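Local coordinates for arsenite methyltransferase (Chlamydomonas reinhardtii, PDB 5EVJ), which methylates trivalent arsenic using S-adenosylmethionine as methyl donor, probably converting glutathione-bound arsenite into mono-, di- and trimethylated products, at residues Ile150-Asp154 / Arg180-Ala185; Phe239-Arg243 / Thr270-Lys275. The protein carries 15 engineered substitutions. All blocks are in the same frame, centred on the assembly; numbering follows the deposited sequence.

Interaction 1 of 2, residues Ile150-Asp154 / Arg180-Ala185. Engineered in segment 180-185: Ala185 (natural residue Cys).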
loop_
_atom_site.group_PDB
_atom_site.type_symbol
_atom_site.label_atom_id
_atom_site.label_comp_id
_atom_site.label_asym_id
_atom_site.label_seq_id
_atom_site.Cartn_x
_atom_site.Cartn_y
_atom_site.Cartn_z
ATOM N N ILE A 150 9.584 -8.873 -8.996
ATOM C CA ILE A 150 9.015 -8.523 -7.698
ATOM C C ILE A 150 9.035 -9.645 -6.694
ATOM O O ILE A 150 9.118 -9.339 -5.503
ATOM C CB ILE A 150 7.696 -7.761 -7.781
ATOM C CG1 ILE A 150 6.607 -8.596 -8.464
ATOM C CG2 ILE A 150 7.887 -6.397 -8.487
ATOM C CD1 ILE A 150 5.340 -7.787 -8.533
ATOM N N GLU A 151 9.134 -10.914 -7.155
ATOM C CA GLU A 151 9.242 -12.106 -6.252
ATOM C C GLU A 151 10.595 -12.269 -5.619
ATOM O O GLU A 151 10.745 -13.102 -4.711
ATOM C CB GLU A 151 8.955 -13.441 -6.990
ATOM C CG GLU A 151 7.534 -13.578 -7.616
ATOM C CD GLU A 151 7.263 -12.589 -8.731
ATOM O OE1 GLU A 151 8.219 -12.024 -9.297
ATOM O OE2 GLU A 151 6.088 -12.360 -9.088
ATOM N N TYR A 152 11.607 -11.542 -6.121
ATOM C CA TYR A 152 13.031 -11.839 -5.780
ATOM C C TYR A 152 13.824 -10.594 -5.424
ATOM O O TYR A 152 14.928 -10.355 -5.923
ATOM C CB TYR A 152 13.744 -12.678 -6.877
ATOM C CG TYR A 152 13.257 -14.121 -6.888
ATOM C CD1 TYR A 152 13.770 -15.052 -5.951
ATOM C CD2 TYR A 152 12.285 -14.528 -7.766
ATOM C CE1 TYR A 152 13.277 -16.337 -5.895
ATOM C CE2 TYR A 152 11.794 -15.841 -7.766
ATOM C CZ TYR A 152 12.287 -16.733 -6.820
ATOM O OH TYR A 152 11.831 -18.051 -6.776
ATOM N N LEU A 153 13.291 -9.821 -4.491
ATOM C CA LEU A 153 13.955 -8.599 -4.130
ATOM C C LEU A 153 15.370 -8.875 -3.705
ATOM O O LEU A 153 16.211 -8.016 -3.880
ATOM C CB LEU A 153 13.168 -7.872 -3.046
ATOM C CG LEU A 153 11.723 -7.529 -3.449
ATOM C CD1 LEU A 153 11.073 -6.631 -2.417
ATOM C CD2 LEU A 153 11.658 -6.889 -4.815
ATOM N N ASP A 154 15.634 -10.041 -3.108
ATOM C CA ASP A 154 17.027 -10.454 -2.718
ATOM C C ASP A 154 17.892 -10.520 -4.006
ATOM O O ASP A 154 18.989 -10.004 -4.055
ATOM C CB ASP A 154 17.039 -11.839 -2.004
ATOM C CG ASP A 154 16.033 -12.823 -2.648
ATOM O OD1 ASP A 154 15.354 -12.465 -3.615
ATOM O OD2 ASP A 154 15.831 -13.914 -2.176
ATOM N N ARG A 180 5.777 -15.114 -2.055
ATOM C CA ARG A 180 7.142 -14.588 -2.078
ATOM C C ARG A 180 7.231 -13.084 -2.178
ATOM O O ARG A 180 8.027 -12.493 -1.481
ATOM C CB ARG A 180 8.064 -15.244 -3.130
ATOM C CG ARG A 180 9.296 -15.784 -2.401
ATOM C CD ARG A 180 10.422 -16.360 -3.255
ATOM N NE ARG A 180 11.261 -15.213 -3.457
ATOM C CZ ARG A 180 12.497 -15.056 -3.003
ATOM N NH1 ARG A 180 13.154 -16.029 -2.389
ATOM N NH2 ARG A 180 13.070 -13.890 -3.228
ATOM N N VAL A 181 6.408 -12.477 -3.012
ATOM C CA VAL A 181 6.373 -11.025 -3.098
ATOM C C VAL A 181 6.031 -10.452 -1.711
ATOM O O VAL A 181 6.716 -9.573 -1.207
ATOM C CB VAL A 181 5.261 -10.590 -4.077
ATOM C CG1 VAL A 181 5.153 -9.064 -4.152
ATOM C CG2 VAL A 181 5.440 -11.249 -5.413
ATOM N N LEU A 182 4.992 -11.011 -1.083
ATOM C CA LEU A 182 4.566 -10.560 0.225
ATOM C C LEU A 182 5.687 -10.732 1.215
ATOM O O LEU A 182 6.014 -9.786 1.930
ATOM C CB LEU A 182 3.301 -11.318 0.665
ATOM C CG LEU A 182 1.973 -10.663 0.319
ATOM C CD1 LEU A 182 2.020 -9.535 -0.676
ATOM C CD2 LEU A 182 0.909 -11.653 -0.113
ATOM N N SER A 183 6.296 -11.918 1.259
ATOM C CA SER A 183 7.336 -12.133 2.276
ATOM C C SER A 183 8.607 -11.299 2.014
ATOM O O SER A 183 9.308 -10.881 2.970
ATOM C CB SER A 183 7.658 -13.634 2.479
ATOM O OG SER A 183 8.260 -14.232 1.340
ATOM N N GLU A 184 8.835 -10.976 0.743
ATOM C CA GLU A 184 9.956 -10.078 0.391
ATOM C C GLU A 184 9.709 -8.640 0.825
ATOM O O GLU A 184 10.608 -8.006 1.461
ATOM C CB GLU A 184 10.320 -10.194 -1.111
ATOM C CG GLU A 184 11.024 -11.558 -1.319
ATOM C CD GLU A 184 12.480 -11.529 -0.849
ATOM O OE1 GLU A 184 12.817 -12.096 0.267
ATOM O OE2 GLU A 184 13.283 -10.907 -1.625
ATOM N N ALA A 185 8.506 -8.116 0.499
ATOM C CA ALA A 185 8.021 -6.829 1.058
ATOM C C ALA A 185 8.279 -6.798 2.540
ATOM O O ALA A 185 8.970 -5.899 3.062
ATOM C CB ALA A 185 6.542 -6.628 0.788
HETATM O O HOH W 1 15.395 -13.667 0.562
#
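Glu151 O is gripped side-on by Arg180: NE comes in nearly along the carbonyl axis, its modelled 2.5 Å from Glu151 O probably too short to be exact, while NH2 reaches the same Glu151 O at 2.9 Å on a lone pair. The bend at chi3 (92°) turns the guanidinium to do this. The Tyr152 ring crosses over one guanidinium face, CD1 and CE1 nearest, the two planes 25° apart. At the neighbouring NH1/NH2 edge Asp154 forms a salt bridge; its OD2 takes a fairly straight bond from Arg180 NH2 at 3.0 Å on the syn side, and the closer OD1 gets only a weak one. Glu184, one turn along helix 178-188, accepts a hydrogen bond at OE2 from Asp154 N at 2.9 Å. Its CB packs on Leu153 CG (3.8 Å), and Leu153 also touches Leu88 and Leu90 of strand 86-90. The loop that follows strand 143-147 in this Rossmann-like methyltransferase domain is thereby fastened to the helix. Asp154 OD1 and Glu184 OE2 lie 3.3 Å apart, two acceptors whose repulsion is probably eased by Arg180 NH2, by Arg187 at Glu184 OE1, and by a water donating to both carboxylates.

Interaction 2 of 2, residues Phe239-Arg243 / Thr270-Lys275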
loop_
_atom_site.group_PDB
_atom_site.type_symbol
_atom_site.label_atom_id
_atom_site.label_comp_id
_atom_site.label_asym_id
_atom_site.label_seq_id
_atom_site.Cartn_x
_atom_site.Cartn_y
_atom_site.Cartn_z
ATOM N N PHE A 239 2.225 -10.159 8.294
ATOM C CA PHE A 239 1.272 -9.043 8.301
ATOM C C PHE A 239 -0.024 -9.494 8.996
ATOM O O PHE A 239 -0.999 -9.925 8.347
ATOM C CB PHE A 239 0.974 -8.599 6.889
ATOM C CG PHE A 239 2.145 -7.932 6.214
ATOM C CD1 PHE A 239 2.752 -6.802 6.795
ATOM C CD2 PHE A 239 2.681 -8.451 5.019
ATOM C CE1 PHE A 239 3.820 -6.176 6.147
ATOM C CE2 PHE A 239 3.774 -7.833 4.393
ATOM C CZ PHE A 239 4.324 -6.692 4.953
ATOM N N THR A 240 -0.047 -9.395 10.323
ATOM C CA THR A 240 -1.077 -10.042 11.086
ATOM C C THR A 240 -2.433 -9.390 11.020
ATOM O O THR A 240 -3.412 -10.037 11.369
ATOM C CB THR A 240 -0.610 -10.159 12.490
ATOM O OG1 THR A 240 0.712 -10.667 12.428
ATOM C CG2 THR A 240 -1.514 -11.094 13.341
ATOM N N ASP A 241 -2.512 -8.116 10.596
ATOM C CA ASP A 241 -3.818 -7.402 10.620
ATOM C C ASP A 241 -3.940 -6.409 9.507
ATOM O O ASP A 241 -3.900 -5.197 9.734
ATOM C CB ASP A 241 -4.055 -6.811 11.980
ATOM C CG ASP A 241 -5.381 -6.010 12.074
ATOM O OD1 ASP A 241 -6.354 -6.264 11.312
ATOM O OD2 ASP A 241 -5.466 -5.100 12.917
ATOM N N PRO A 242 -4.035 -6.914 8.270
ATOM C CA PRO A 242 -4.266 -6.064 7.129
ATOM C C PRO A 242 -5.446 -5.139 7.347
ATOM O O PRO A 242 -6.403 -5.549 7.921
ATOM C CB PRO A 242 -4.636 -7.061 5.996
ATOM C CG PRO A 242 -3.945 -8.309 6.365
ATOM C CD PRO A 242 -4.163 -8.334 7.884
ATOM N N ARG A 243 -5.357 -3.903 6.865
ATOM C CA ARG A 243 -6.411 -2.918 7.045
ATOM C C ARG A 243 -6.741 -2.386 5.694
ATOM O O ARG A 243 -5.875 -2.083 4.892
ATOM C CB ARG A 243 -5.940 -1.772 7.940
ATOM C CG ARG A 243 -5.699 -2.152 9.394
ATOM C CD ARG A 243 -6.968 -2.188 10.246
ATOM N NE ARG A 243 -6.594 -2.650 11.590
ATOM C CZ ARG A 243 -6.478 -1.840 12.635
ATOM N NH1 ARG A 243 -6.753 -0.563 12.492
ATOM N NH2 ARG A 243 -6.109 -2.310 13.823
ATOM N N THR A 270 -7.355 -0.898 -1.533
ATOM C CA THR A 270 -6.060 -0.406 -1.102
ATOM C C THR A 270 -5.942 -0.913 0.312
ATOM O O THR A 270 -6.736 -0.566 1.199
ATOM C CB THR A 270 -5.924 1.165 -1.127
ATOM O OG1 THR A 270 -6.031 1.675 -2.457
ATOM C CG2 THR A 270 -4.519 1.586 -0.623
ATOM N N TYR A 271 -4.901 -1.688 0.513
ATOM C CA TYR A 271 -4.616 -2.325 1.778
ATOM C C TYR A 271 -3.431 -1.682 2.449
ATOM O O TYR A 271 -2.480 -1.227 1.757
ATOM C CB TYR A 271 -4.271 -3.847 1.551
ATOM C CG TYR A 271 -5.512 -4.715 1.591
ATOM C CD1 TYR A 271 -6.268 -4.841 2.760
ATOM C CD2 TYR A 271 -5.924 -5.422 0.452
ATOM C CE1 TYR A 271 -7.404 -5.661 2.807
ATOM C CE2 TYR A 271 -7.033 -6.236 0.464
ATOM C CZ TYR A 271 -7.804 -6.324 1.632
ATOM O OH TYR A 271 -8.932 -7.096 1.591
ATOM N N ARG A 272 -3.438 -1.764 3.778
ATOM C CA ARG A 272 -2.389 -1.282 4.614
ATOM C C ARG A 272 -1.814 -2.421 5.442
ATOM O O ARG A 272 -2.509 -3.011 6.279
ATOM C CB ARG A 272 -2.889 -0.162 5.499
ATOM C CG ARG A 272 -3.536 0.946 4.660
ATOM C CD ARG A 272 -3.653 2.205 5.534
ATOM N NE ARG A 272 -2.379 2.919 5.703
ATOM C CZ ARG A 272 -2.242 4.223 5.987
ATOM N NH1 ARG A 272 -3.298 4.990 6.199
ATOM N NH2 ARG A 272 -1.007 4.793 6.044
ATOM N N LEU A 273 -0.521 -2.700 5.229
ATOM C CA LEU A 273 0.125 -3.824 5.843
ATOM C C LEU A 273 1.321 -3.303 6.648
ATOM O O LEU A 273 2.454 -3.134 6.105
ATOM C CB LEU A 273 0.556 -4.780 4.777
ATOM C CG LEU A 273 -0.342 -5.929 4.301
ATOM C CD1 LEU A 273 -1.831 -5.613 4.284
ATOM C CD2 LEU A 273 0.139 -6.434 2.938
ATOM N N PHE A 274 1.085 -3.084 7.938
ATOM C CA PHE A 274 2.088 -2.502 8.768
ATOM C C PHE A 274 2.919 -3.542 9.333
ATOM O O PHE A 274 2.394 -4.649 9.678
ATOM C CB PHE A 274 1.467 -1.745 9.932
ATOM C CG PHE A 274 0.954 -0.413 9.537
ATOM C CD1 PHE A 274 1.794 0.726 9.599
ATOM C CD2 PHE A 274 -0.349 -0.272 9.057
ATOM C CE1 PHE A 274 1.322 1.978 9.214
ATOM C CE2 PHE A 274 -0.826 0.973 8.698
ATOM C CZ PHE A 274 -0.011 2.131 8.769
ATOM N N LYS A 275 4.192 -3.154 9.543
ATOM C CA LYS A 275 5.136 -4.042 10.172
ATOM C C LYS A 275 5.579 -3.481 11.527
ATOM O O LYS A 275 6.285 -2.525 11.596
ATOM C CB LYS A 275 6.320 -4.304 9.216
ATOM C CG LYS A 275 7.475 -5.000 9.904
ATOM C CD LYS A 275 8.529 -5.538 8.936
ATOM C CE LYS A 275 9.841 -6.054 9.650
ATOM N NZ LYS A 275 10.867 -6.515 8.584
HETATM O O HOH W 2 2.117 -7.250 11.132
HETATM O O HOH W 3 -1.711 -3.789 8.861
HETATM O O HOH W 4 -0.517 -6.178 9.497
#
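Phe239 offers one ring face to Leu273, whose CB stands 3.8 Å from the Phe239 ring centroid, 19° off the normal, in a CH-pi contact; Phe274 O meets the edge of the same ring near its plane. The Tyr271 ring in turn has Arg243 O at its edge, 3.5 Å from CD1. With CG anti to the carbonyl carbon (chi1 -69°), Phe239 lies across Leu273, and Leu273 CD1 goes on to Pro242 CB at 3.6 Å. Ala234 of helix 227-237 touches both Phe239 and Pro242. Here the outermost strand 243-249 begins to pair with 266-274, as in the antiparallel end of a class I methyltransferase sheet: Arg243 and Arg272 form a hydrogen-bonded pair, Arg243 N to Arg272 O at 3.0 Å and Arg272 N to Arg243 O at 2.7 Å. Before that pair no direct backbone hydrogen bond joins the two segments, and waters bridge them instead; one donates to Asp241 O and Arg272 O and accepts from Phe274 N. Arg243 NE and NH2 both hold Asp241 OD2, each at 3.0 Å, and that oxygen also bonds Asn323. Arg243 NH1 reaches Asp307, while the guanidinium of Arg272 turns to Glu194.

Leaving strand 143-147, the chain first enters interaction 1, which closes a loop of 25 residues that holds strand 163-169 and Cys170, disulfide-bonded to Cys74. After helix 178-188 come strand 193-202 and helix 227-237; then interaction 2 closes a second loop of 26 residues, carrying most of strand 243-249 and helix 256-261 before strand 266-274 returns. The two loops stand in series, neither nested nor crossed, with centres about 16 Å apart. Interaction 1 ties helix 178-188 to the connection between two parallel strands; interaction 2 ties the turn after helix 227-237, and the start of edge strand 243-249, to the end of strand 266-274. They touch where Leu182 O packs 3.9 Å from Phe239 CE2, and Leu182 also reaches helix 227-237.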